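PDB 3H2G: esterase from Xanthomonas oryzae pv. oryzae, which hydrolyses ester bonds as a cell wall-degrading enzyme that contributes to the virulence of this plant pathogen on rice. Local coordinates for residues Leu82-Pro87 and Met171-Ser176; Val200-Ile205 and Thr326-Cys331. All blocks are in the same frame, centred on the assembly; numbering follows the deposited sequence.

Contact 1: residues Leu82-Pro87 and Met171-Ser176; sequences LGWGHP and MLSGYS
Trp-84 lies with its six-membered ring over the backbone of Gly-174, whose CA sits 3.7 Å from the ring centroid and 15° off the normal, a CH-pi contact. With CG anti to the backbone N (chi1 173°), the indole passes along the face of the sheet that also carries Ser-173, and its CZ3 comes 3.6 Å from Ser-173 OG. Farther on, CH2 and CZ2 meet Tyr-175 CB, and the two aromatic side chains run side by side, pointing the same way.

Backbone bonding is of the parallel kind. Gly-83 donates to Met-171 O and accepts from Ser-173 N, straddling Leu-172; Gly-85 bonds likewise to Ser-173 O and Tyr-175 N, straddling Gly-174. Where Gly-85 faces Gly-174 the chains come close, Gly-85 O lying 3.2 Å from Gly-174 CA.

Apolar contacts finish both ends. Leu-82 CD1 reaches Met-171 CB at 3.6 Å and leans on the Met-171/Leu-172 peptide. At the C-terminal end Pro-87 crosses the Tyr-175 side chain at about a right angle, its CB 3.6 Å from Tyr-175 CD2, and CB also meets Ser-176 CB at 3.8 Å.

Ser-176 has an unusual backbone, with a positive phi of 65°, at the sharp turn into helix 177-192, consistent with the nucleophile elbow of an alpha/beta hydrolase. Its OG hydrogen-bonds His-377 NE2, as in a Ser-His-Asp triad probably completed by Asp-336. Ser-173 OG hydrogen-bonds Ala-203 O of the next strand.

The pair is central in the sheet: strand 119-123 flanks strand 79-85, and strand 198-205 flanks strand 169-175. Helix 376-396 packs on Met-171 and Tyr-175, while Gln-96 of helix 96-102 touches Trp-84.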
loop_
_atom_site.group_PDB
_atom_site.type_symbol
_atom_site.label_atom_id
_atom_site.label_comp_id
_atom_site.label_asym_id
_atom_site.label_seq_id
_atom_site.Cartn_x
_atom_site.Cartn_y
_atom_site.Cartn_z
ATOM N N LEU A 82 -6.908 6.155 -11.517
ATOM C CA LEU A 82 -6.751 5.181 -10.441
ATOM C C LEU A 82 -5.584 5.515 -9.515
ATOM O O LEU A 82 -4.433 5.546 -9.947
ATOM C CB LEU A 82 -6.539 3.780 -11.031
ATOM C CG LEU A 82 -6.265 2.645 -10.039
ATOM C CD1 LEU A 82 -7.481 2.428 -9.158
ATOM C CD2 LEU A 82 -5.930 1.368 -10.805
ATOM N N GLY A 83 -5.895 5.776 -8.247
ATOM C CA GLY A 83 -4.862 6.074 -7.268
ATOM C C GLY A 83 -4.382 4.742 -6.729
ATOM O O GLY A 83 -5.197 3.882 -6.386
ATOM N N TRP A 84 -3.068 4.570 -6.644
ATOM C CA TRP A 84 -2.484 3.313 -6.193
ATOM C C TRP A 84 -1.597 3.401 -4.956
ATOM O O TRP A 84 -0.799 4.330 -4.810
ATOM C CB TRP A 84 -1.677 2.698 -7.348
ATOM C CG TRP A 84 -0.892 1.475 -6.975
ATOM C CD1 TRP A 84 0.431 1.415 -6.620
ATOM C CD2 TRP A 84 -1.388 0.135 -6.901
ATOM N NE1 TRP A 84 0.784 0.117 -6.330
ATOM C CE2 TRP A 84 -0.313 -0.688 -6.493
ATOM C CE3 TRP A 84 -2.639 -0.452 -7.139
ATOM C CZ2 TRP A 84 -0.454 -2.070 -6.318
ATOM C CZ3 TRP A 84 -2.778 -1.826 -6.965
ATOM C CH2 TRP A 84 -1.689 -2.619 -6.559
ATOM N N GLY A 85 -1.737 2.414 -4.075
ATOM C CA GLY A 85 -0.919 2.354 -2.876
ATOM C C GLY A 85 0.082 1.211 -3.001
ATOM O O GLY A 85 -0.310 0.056 -3.171
ATOM N N HIS A 86 1.375 1.518 -2.921
ATOM C CA HIS A 86 2.397 0.478 -3.039
ATOM C C HIS A 86 2.613 -0.267 -1.722
ATOM O O HIS A 86 2.242 0.221 -0.654
ATOM C CB HIS A 86 3.725 1.076 -3.544
ATOM C CG HIS A 86 4.484 1.863 -2.520
ATOM N ND1 HIS A 86 4.727 3.214 -2.646
ATOM C CD2 HIS A 86 5.120 1.474 -1.389
ATOM C CE1 HIS A 86 5.484 3.621 -1.642
ATOM N NE2 HIS A 86 5.736 2.585 -0.864
ATOM N N PRO A 87 3.215 -1.467 -1.782
ATOM C CA PRO A 87 3.481 -2.283 -0.591
ATOM C C PRO A 87 4.648 -1.782 0.261
ATOM O O PRO A 87 5.309 -0.804 -0.080
ATOM C CB PRO A 87 3.741 -3.668 -1.178
ATOM C CG PRO A 87 4.424 -3.344 -2.477
ATOM C CD PRO A 87 3.557 -2.209 -3.010
ATOM N N MET A 171 -10.858 6.077 -9.034
ATOM C CA MET A 171 -10.861 4.760 -8.420
ATOM C C MET A 171 -9.628 4.625 -7.543
ATOM O O MET A 171 -8.682 5.403 -7.664
ATOM C CB MET A 171 -10.851 3.675 -9.494
ATOM C CG MET A 171 -12.067 3.702 -10.400
ATOM S SD MET A 171 -11.986 2.371 -11.601
ATOM C CE MET A 171 -13.124 2.974 -12.862
ATOM N N LEU A 172 -9.649 3.634 -6.662
ATOM C CA LEU A 172 -8.535 3.396 -5.761
ATOM C C LEU A 172 -8.236 1.913 -5.629
ATOM O O LEU A 172 -9.134 1.077 -5.698
ATOM C CB LEU A 172 -8.854 3.938 -4.363
ATOM C CG LEU A 172 -9.027 5.445 -4.183
ATOM C CD1 LEU A 172 -9.597 5.734 -2.798
ATOM C CD2 LEU A 172 -7.681 6.135 -4.375
ATOM N N SER A 173 -6.961 1.599 -5.437
ATOM C CA SER A 173 -6.531 0.225 -5.223
ATOM C C SER A 173 -5.135 0.280 -4.613
ATOM O O SER A 173 -4.522 1.346 -4.543
ATOM C CB SER A 173 -6.514 -0.566 -6.533
ATOM O OG SER A 173 -6.334 -1.951 -6.267
ATOM N N GLY A 174 -4.646 -0.865 -4.159
ATOM C CA GLY A 174 -3.332 -0.929 -3.549
ATOM C C GLY A 174 -3.123 -2.333 -3.021
ATOM O O GLY A 174 -4.090 -3.049 -2.755
ATOM N N TYR A 175 -1.863 -2.721 -2.860
ATOM C CA TYR A 175 -1.514 -4.058 -2.395
ATOM C C TYR A 175 -0.693 -4.047 -1.107
ATOM O O TYR A 175 0.249 -3.265 -0.972
ATOM C CB TYR A 175 -0.744 -4.783 -3.511
ATOM C CG TYR A 175 0.187 -5.880 -3.039
ATOM C CD1 TYR A 175 -0.311 -7.067 -2.501
ATOM C CD2 TYR A 175 1.570 -5.715 -3.104
ATOM C CE1 TYR A 175 0.547 -8.063 -2.035
ATOM C CE2 TYR A 175 2.436 -6.703 -2.639
ATOM C CZ TYR A 175 1.917 -7.872 -2.104
ATOM O OH TYR A 175 2.769 -8.842 -1.628
ATOM N N SER A 176 -1.075 -4.918 -0.169
ATOM C CA SER A 176 -0.400 -5.074 1.124
ATOM C C SER A 176 -0.530 -3.805 1.971
ATOM O O SER A 176 -1.642 -3.418 2.334
ATOM C CB SER A 176 1.077 -5.425 0.897
ATOM O OG SER A 176 1.646 -6.008 2.061
#

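Contact 2: residues Val200-Ile205 and Thr326-Cys331; sequences VASAPI and TPTLLC
Thr-326 turns its methyl onto the backbone of the 200-205 strand: CG2, anti to its own backbone N, comes 3.4 Å from Ala-201 N, a buried amide without a polar partner. Thr-326 OG1 hydrogen-bonds Glu-190 OE2. Alongside, the Pro-327 ring brings CD to 3.6 Å from Val-200 O.

Thr-328 (chi1 -52°) has the same rotamer, with CG2 anti to N and set 3.3 Å from Ser-202 O, while the methyl also meets Pro-204 CD. Its OG1 donates to Thr-326 O over 2.6 Å, from above the carbonyl plane, and bonds Gln-186 NE2 as well. Ser-202 OG hydrogen-bonds the other end of that amide, OE1, which ties the two strands through one side chain of helix 177-192.

Leu-330 lays CD2 on the Pro-204 ring, 3.7 Å from CD, the two side chains crossing obliquely. Backbone hydrogen bonds of this parallel pair run from Ser-202 N to Pro-327 O, Leu-329 N to Ser-202 O and Cys-331 N to Pro-204 O. Pro-204 has no N-H to give, and buried Leu-329 O instead receives a CA-H...O contact from Ala-203 CA at 3.2 Å.

These are neighbouring parallel strands of the central sheet, consistent with an alpha/beta-hydrolase fold. Strand 359-363 borders strand 328-332; helix 376-396 packs on Ala-203 and Leu-329 and is bound covalently by the disulfide Cys-331 to Cys-384.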
loop_
_atom_site.group_PDB
_atom_site.type_symbol
_atom_site.label_atom_id
_atom_site.label_comp_id
_atom_site.label_asym_id
_atom_site.label_seq_id
_atom_site.Cartn_x
_atom_site.Cartn_y
_atom_site.Cartn_z
ATOM N N VAL A 200 -15.712 6.106 -7.725
ATOM C CA VAL A 200 -16.697 5.134 -8.190
ATOM C C VAL A 200 -16.333 3.680 -7.902
ATOM O O VAL A 200 -17.155 2.786 -8.096
ATOM C CB VAL A 200 -16.949 5.279 -9.706
ATOM C CG1 VAL A 200 -17.512 6.658 -10.008
ATOM C CG2 VAL A 200 -15.657 5.047 -10.478
ATOM N N ALA A 201 -15.113 3.443 -7.431
ATOM C CA ALA A 201 -14.675 2.086 -7.132
ATOM C C ALA A 201 -13.414 2.070 -6.281
ATOM O O ALA A 201 -12.515 2.889 -6.464
ATOM C CB ALA A 201 -14.423 1.317 -8.430
ATOM N N SER A 202 -13.360 1.122 -5.352
ATOM C CA SER A 202 -12.207 0.962 -4.476
ATOM C C SER A 202 -11.943 -0.533 -4.369
ATOM O O SER A 202 -12.862 -1.308 -4.103
ATOM C CB SER A 202 -12.503 1.531 -3.087
ATOM O OG SER A 202 -11.386 1.366 -2.229
ATOM N N ALA A 203 -10.696 -0.940 -4.584
ATOM C CA ALA A 203 -10.349 -2.357 -4.508
ATOM C C ALA A 203 -9.060 -2.615 -3.732
ATOM O O ALA A 203 -8.015 -2.907 -4.323
ATOM C CB ALA A 203 -10.238 -2.948 -5.924
ATOM N N PRO A 204 -9.112 -2.501 -2.394
ATOM C CA PRO A 204 -7.923 -2.740 -1.563
ATOM C C PRO A 204 -7.522 -4.207 -1.698
ATOM O O PRO A 204 -8.384 -5.089 -1.713
ATOM C CB PRO A 204 -8.413 -2.419 -0.150
ATOM C CG PRO A 204 -9.533 -1.445 -0.378
ATOM C CD PRO A 204 -10.240 -2.029 -1.574
ATOM N N ILE A 205 -6.222 -4.466 -1.782
ATOM C CA ILE A 205 -5.724 -5.829 -1.932
ATOM C C ILE A 205 -4.831 -6.287 -0.776
ATOM O O ILE A 205 -3.831 -5.650 -0.459
ATOM C CB ILE A 205 -4.919 -5.968 -3.247
ATOM C CG1 ILE A 205 -5.801 -5.594 -4.440
ATOM C CG2 ILE A 205 -4.384 -7.391 -3.393
ATOM C CD1 ILE A 205 -5.024 -5.426 -5.743
ATOM N N THR A 326 -18.650 3.937 -1.301
ATOM C CA THR A 326 -18.210 3.573 -2.646
ATOM C C THR A 326 -18.230 2.065 -2.889
ATOM O O THR A 326 -17.895 1.285 -1.996
ATOM C CB THR A 326 -16.760 4.055 -2.888
ATOM O OG1 THR A 326 -16.686 5.470 -2.686
ATOM C CG2 THR A 326 -16.306 3.722 -4.309
ATOM N N PRO A 327 -18.645 1.632 -4.095
ATOM C CA PRO A 327 -18.655 0.191 -4.361
ATOM C C PRO A 327 -17.225 -0.282 -4.095
ATOM O O PRO A 327 -16.272 0.242 -4.675
ATOM C CB PRO A 327 -19.031 0.120 -5.834
ATOM C CG PRO A 327 -20.004 1.258 -5.964
ATOM C CD PRO A 327 -19.306 2.372 -5.185
ATOM N N THR A 328 -17.080 -1.262 -3.213
ATOM C CA THR A 328 -15.756 -1.739 -2.841
ATOM C C THR A 328 -15.610 -3.248 -2.949
ATOM O O THR A 328 -16.547 -3.995 -2.675
ATOM C CB THR A 328 -15.441 -1.312 -1.391
ATOM O OG1 THR A 328 -15.653 0.099 -1.259
ATOM C CG2 THR A 328 -13.997 -1.633 -1.022
ATOM N N LEU A 329 -14.424 -3.687 -3.355
ATOM C CA LEU A 329 -14.136 -5.106 -3.482
ATOM C C LEU A 329 -12.800 -5.410 -2.820
ATOM O O LEU A 329 -11.746 -5.002 -3.305
ATOM C CB LEU A 329 -14.086 -5.524 -4.956
ATOM C CG LEU A 329 -13.792 -7.009 -5.214
ATOM C CD1 LEU A 329 -14.799 -7.879 -4.460
ATOM C CD2 LEU A 329 -13.854 -7.289 -6.709
ATOM N N LEU A 330 -12.852 -6.110 -1.694
ATOM C CA LEU A 330 -11.639 -6.477 -0.977
ATOM C C LEU A 330 -11.149 -7.797 -1.552
ATOM O O LEU A 330 -11.902 -8.765 -1.624
ATOM C CB LEU A 330 -11.937 -6.626 0.517
ATOM C CG LEU A 330 -12.596 -5.425 1.203
ATOM C CD1 LEU A 330 -12.776 -5.723 2.682
ATOM C CD2 LEU A 330 -11.739 -4.181 1.013
ATOM N N CYS A 331 -9.893 -7.835 -1.976
ATOM C CA CYS A 331 -9.338 -9.050 -2.553
ATOM C C CYS A 331 -8.173 -9.552 -1.719
ATOM O O CYS A 331 -7.437 -8.771 -1.116
ATOM C CB CYS A 331 -8.879 -8.786 -3.989
ATOM S SG CYS A 331 -8.377 -10.250 -4.960
#

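Both contacts are buried parallel pairings in one sheet, with strands 169-175 and 198-205 as neighbours joining them; Gly-174 O and Ile-205 N lie 2.7 Å apart, a probable hydrogen bond. Contact 1 is the more central, its centre about 6 Å from that of the chain against about 14 Å for the centre of contact 2, which lies next to the edge strand 359-363. Helix 376-396 reaches both. Their chemistry follows place: contact 1 combines glycines and aromatic side chains beside the probable nucleophile, with an unbroken run of backbone bonds, whereas contact 2 relies on threonines and prolines, with a disulfide fastening one of its strands to helix 376-396, and proline interrupts its bonding.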